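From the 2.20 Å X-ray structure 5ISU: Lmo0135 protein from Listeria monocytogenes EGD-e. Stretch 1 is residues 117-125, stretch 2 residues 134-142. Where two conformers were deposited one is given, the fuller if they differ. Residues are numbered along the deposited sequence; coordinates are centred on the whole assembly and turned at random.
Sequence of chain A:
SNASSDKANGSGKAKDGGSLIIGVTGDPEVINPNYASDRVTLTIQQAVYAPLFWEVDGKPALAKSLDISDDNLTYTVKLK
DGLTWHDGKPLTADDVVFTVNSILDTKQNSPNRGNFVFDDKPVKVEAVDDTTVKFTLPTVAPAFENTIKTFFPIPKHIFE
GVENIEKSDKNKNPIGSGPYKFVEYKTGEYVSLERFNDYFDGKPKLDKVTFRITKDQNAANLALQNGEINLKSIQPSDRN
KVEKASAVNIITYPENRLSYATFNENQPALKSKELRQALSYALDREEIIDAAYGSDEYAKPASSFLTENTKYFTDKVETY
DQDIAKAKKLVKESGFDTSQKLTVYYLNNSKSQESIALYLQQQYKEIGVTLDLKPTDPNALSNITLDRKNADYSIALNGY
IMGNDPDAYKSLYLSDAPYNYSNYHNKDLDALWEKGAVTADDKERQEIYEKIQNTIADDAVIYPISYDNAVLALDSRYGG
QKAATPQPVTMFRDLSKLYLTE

Stretch 1 117-125: VFDDKPVKV
Stretch 2 (134-142) KFTLPTVAP

Stretch 1 begins with a tight hairpin of its own. Val 117 and Phe 118 are extended, Asp 119 (phi/psi 53/41) and Asp 120 (69/3) lie in the left-handed region, and Lys 121 and Pro 122 are extended again, so that Phe 118 to Lys 121 form a type I' turn. The turn is closed by two backbone hydrogen bonds, Phe 118 N to Lys 121 O at 2.8 Å and Lys 121 N to Phe 118 O at 2.9 Å. Beyond it and Val 123 (-70/144), Lys 124 (-97/144) and Val 125 (-133/144) run antiparallel to the strand Lys 134 to Thr 136, whose phi/psi values are -119/122, -105/134 and -123/111. Stretch 2 then leaves the strand through Leu 137 (-82/150) and bends at Pro 138 (-74/-37) before extending again at Thr 139 (-140/171).

The register is set by Lys 124 opposite Thr 136, a hydrogen-bonded pair with CA atoms 5.1 Å apart. Lys 124 N donates to Thr 136 O at 3.0 Å and Thr 136 N to Lys 124 O at 2.8 Å, both nearly straight at 169°. Val 125 and Phe 135 follow as a non-hydrogen-bonded pair, CA to CA 4.5 Å. Here the carbonyls also meet CA-H groups: Phe 135 CA lies 3.3 Å from Lys 124 O, which keeps its bond from Thr 136 N, and Val 125 CA lies 3.4 Å from Lys 134 O. A water extends the polar seam, donating to Lys 134 O at 2.8 Å and weakly to Lys 124 O at 3.3 Å; it also hydrogen-bonds Thr 136 OG1 at 2.7 Å.

Side chains alternate between the sheet faces. Lys 124 (chi1 m) and Thr 136 (chi1 p) share one face, with Lys 124 CB 3.3 Å from Thr 136 OG1. Both suit this more open side: the lysine amine can reach solvent, while the threonine hydroxyl meets the water and its beta-branch favours an extended backbone.

Val 125 (p) and Phe 135 (chi1 -65°, chi2 91°) occupy the other face. Val 125 CG2 sits over the Phe 135 ring, 4.2 Å from its centroid and 26° off the normal, a CH-pi contact; its closest ring atom is Phe 135 CE2 at 3.8 Å. At the ring edge comes CG2 of Val 123 (chi1 59°, p), which also packs 4.1 Å from Phe 135 CB and 3.7 Å from Leu 137 CD2. The compact, buried valine thus links the sheet to the apolar cluster beyond it.

Phe 118 (chi1 -53°, chi2 -80°) points toward stretch 2 and carries the contact past the paired strands. Its CE2 lies 3.4 Å from Leu 137 CD2, its CE1 3.5 Å from Ala 141 CB, and its CD2 4.0 Å from Pro 138 CD. Leu 137 (m, t) starts away from stretch 1, yet its length brings the methyl back to the ring; Ala 141 offers a small methyl at close range. The Pro 138 ring also meets Lys 121 CB, 3.9 Å from Pro 138 CG, using the lysine's aliphatic base. Altogether 587 Å² is buried, counting both sides.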

# COMPACT_ATOMS: atom_id res chain seq x y z
N VAL A 117 13.12 -10.13 -11.79
CA VAL A 117 13.78 -9.99 -13.08
C VAL A 117 14.56 -8.65 -13.13
O VAL A 117 14.11 -7.63 -12.60
CB VAL A 117 12.75 -10.04 -14.22
CG1 VAL A 117 13.44 -10.00 -15.58
CG2 VAL A 117 11.92 -11.30 -14.11
N PHE A 118 15.74 -8.67 -13.75
CA PHE A 118 16.63 -7.50 -13.85
C PHE A 118 17.25 -7.52 -15.22
O PHE A 118 17.96 -8.47 -15.55
CB PHE A 118 17.71 -7.59 -12.79
CG PHE A 118 17.16 -7.78 -11.42
CD1 PHE A 118 16.66 -6.70 -10.71
CD2 PHE A 118 17.08 -9.05 -10.88
CE1 PHE A 118 16.11 -6.88 -9.45
CE2 PHE A 118 16.52 -9.24 -9.62
CZ PHE A 118 16.04 -8.15 -8.91
N ASP A 119 17.00 -6.48 -16.01
CA ASP A 119 17.47 -6.41 -17.41
C ASP A 119 17.04 -7.67 -18.17
O ASP A 119 17.81 -8.24 -18.93
CB ASP A 119 19.00 -6.20 -17.51
CG ASP A 119 19.43 -4.78 -17.21
OD1 ASP A 119 18.87 -4.17 -16.28
OD2 ASP A 119 20.36 -4.29 -17.90
N ASP A 120 15.81 -8.10 -17.93
CA ASP A 120 15.24 -9.30 -18.57
C ASP A 120 15.88 -10.63 -18.12
O ASP A 120 15.53 -11.68 -18.66
CB ASP A 120 15.29 -9.18 -20.11
CG ASP A 120 14.72 -7.84 -20.62
OD1 ASP A 120 14.03 -7.15 -19.85
OD2 ASP A 120 14.97 -7.50 -21.80
N LYS A 121 16.83 -10.59 -17.16
CA LYS A 121 17.43 -11.82 -16.62
C LYS A 121 16.77 -12.17 -15.29
O LYS A 121 16.63 -11.29 -14.41
CB LYS A 121 18.95 -11.75 -16.40
CG LYS A 121 19.82 -11.80 -17.66
CD LYS A 121 20.27 -10.44 -18.14
CE LYS A 121 21.34 -9.86 -17.21
NZ LYS A 121 21.92 -8.58 -17.74
N PRO A 122 16.38 -13.44 -15.10
CA PRO A 122 15.75 -13.81 -13.85
C PRO A 122 16.76 -14.11 -12.76
O PRO A 122 17.91 -14.47 -13.04
CB PRO A 122 15.02 -15.09 -14.23
CG PRO A 122 15.92 -15.75 -15.21
CD PRO A 122 16.60 -14.62 -15.96
N VAL A 123 16.34 -13.92 -11.51
CA VAL A 123 17.14 -14.32 -10.36
C VAL A 123 17.15 -15.86 -10.35
O VAL A 123 16.17 -16.47 -10.75
CB VAL A 123 16.54 -13.82 -9.01
CG1 VAL A 123 15.13 -14.34 -8.78
CG2 VAL A 123 17.42 -14.22 -7.83
N LYS A 124 18.25 -16.48 -9.96
CA LYS A 124 18.28 -17.94 -9.83
C LYS A 124 18.04 -18.26 -8.36
O LYS A 124 18.45 -17.50 -7.47
CB LYS A 124 19.57 -18.59 -10.38
CG LYS A 124 19.46 -18.93 -11.87
CD LYS A 124 20.54 -19.90 -12.40
CE LYS A 124 21.83 -19.21 -12.84
NZ LYS A 124 22.52 -18.47 -11.75
N VAL A 125 17.32 -19.34 -8.10
CA VAL A 125 17.01 -19.75 -6.74
C VAL A 125 17.29 -21.24 -6.60
O VAL A 125 17.04 -22.02 -7.51
CB VAL A 125 15.57 -19.35 -6.36
CG1 VAL A 125 14.53 -20.06 -7.22
CG2 VAL A 125 15.33 -19.64 -4.89
N LYS A 134 18.96 -20.24 -1.45
CA LYS A 134 20.03 -19.35 -1.94
C LYS A 134 19.56 -18.68 -3.22
O LYS A 134 19.21 -19.36 -4.18
CB LYS A 134 21.30 -20.15 -2.25
CG LYS A 134 22.48 -19.28 -2.68
CD LYS A 134 23.45 -19.99 -3.61
CE LYS A 134 24.15 -21.15 -2.95
NZ LYS A 134 25.07 -21.83 -3.91
N PHE A 135 19.54 -17.34 -3.21
CA PHE A 135 19.17 -16.56 -4.38
C PHE A 135 20.45 -15.97 -4.96
O PHE A 135 21.26 -15.42 -4.22
CB PHE A 135 18.28 -15.35 -4.02
CG PHE A 135 16.92 -15.69 -3.46
CD1 PHE A 135 16.74 -15.83 -2.10
CD2 PHE A 135 15.82 -15.78 -4.29
CE1 PHE A 135 15.48 -16.09 -1.57
CE2 PHE A 135 14.56 -16.05 -3.78
CZ PHE A 135 14.39 -16.21 -2.41
N THR A 136 20.60 -16.08 -6.27
CA THR A 136 21.77 -15.54 -6.95
C THR A 136 21.28 -14.57 -8.02
O THR A 136 20.65 -14.97 -9.00
CB THR A 136 22.63 -16.66 -7.56
OG1 THR A 136 21.77 -17.63 -8.18
CG2 THR A 136 23.44 -17.36 -6.48
N LEU A 137 21.55 -13.28 -7.80
CA LEU A 137 21.14 -12.22 -8.73
C LEU A 137 22.13 -12.11 -9.84
O LEU A 137 23.31 -12.35 -9.61
CB LEU A 137 21.12 -10.86 -8.05
CG LEU A 137 20.11 -10.62 -6.94
CD1 LEU A 137 20.29 -9.23 -6.38
CD2 LEU A 137 18.71 -10.81 -7.48
N PRO A 138 21.67 -11.70 -11.04
CA PRO A 138 22.56 -11.50 -12.20
C PRO A 138 23.42 -10.23 -12.07
O PRO A 138 24.58 -10.20 -12.48
CB PRO A 138 21.59 -11.40 -13.39
CG PRO A 138 20.29 -10.94 -12.79
CD PRO A 138 20.25 -11.50 -11.39
N THR A 139 22.84 -9.17 -11.50
CA THR A 139 23.53 -7.90 -11.26
C THR A 139 23.09 -7.39 -9.90
O THR A 139 22.16 -7.95 -9.29
CB THR A 139 23.24 -6.87 -12.37
OG1 THR A 139 21.86 -6.93 -12.73
CG2 THR A 139 24.06 -7.16 -13.60
N VAL A 140 23.74 -6.35 -9.41
CA VAL A 140 23.41 -5.81 -8.10
C VAL A 140 21.99 -5.21 -8.11
O VAL A 140 21.59 -4.61 -9.11
CB VAL A 140 24.45 -4.77 -7.64
CG1 VAL A 140 24.06 -4.18 -6.29
CG2 VAL A 140 25.83 -5.42 -7.56
N ALA A 141 21.23 -5.42 -7.04
CA ALA A 141 19.85 -4.87 -6.92
C ALA A 141 19.44 -4.77 -5.43
O ALA A 141 18.82 -5.69 -4.90
CB ALA A 141 18.86 -5.72 -7.69
N PRO A 142 19.82 -3.67 -4.76
CA PRO A 142 19.49 -3.47 -3.34
C PRO A 142 18.01 -3.63 -2.97
O PRO A 142 17.72 -4.16 -1.90
CB PRO A 142 19.96 -2.03 -3.07
CG PRO A 142 20.27 -1.45 -4.42
CD PRO A 142 20.71 -2.60 -5.24
O HOH W 1 20.93 -19.40 -6.35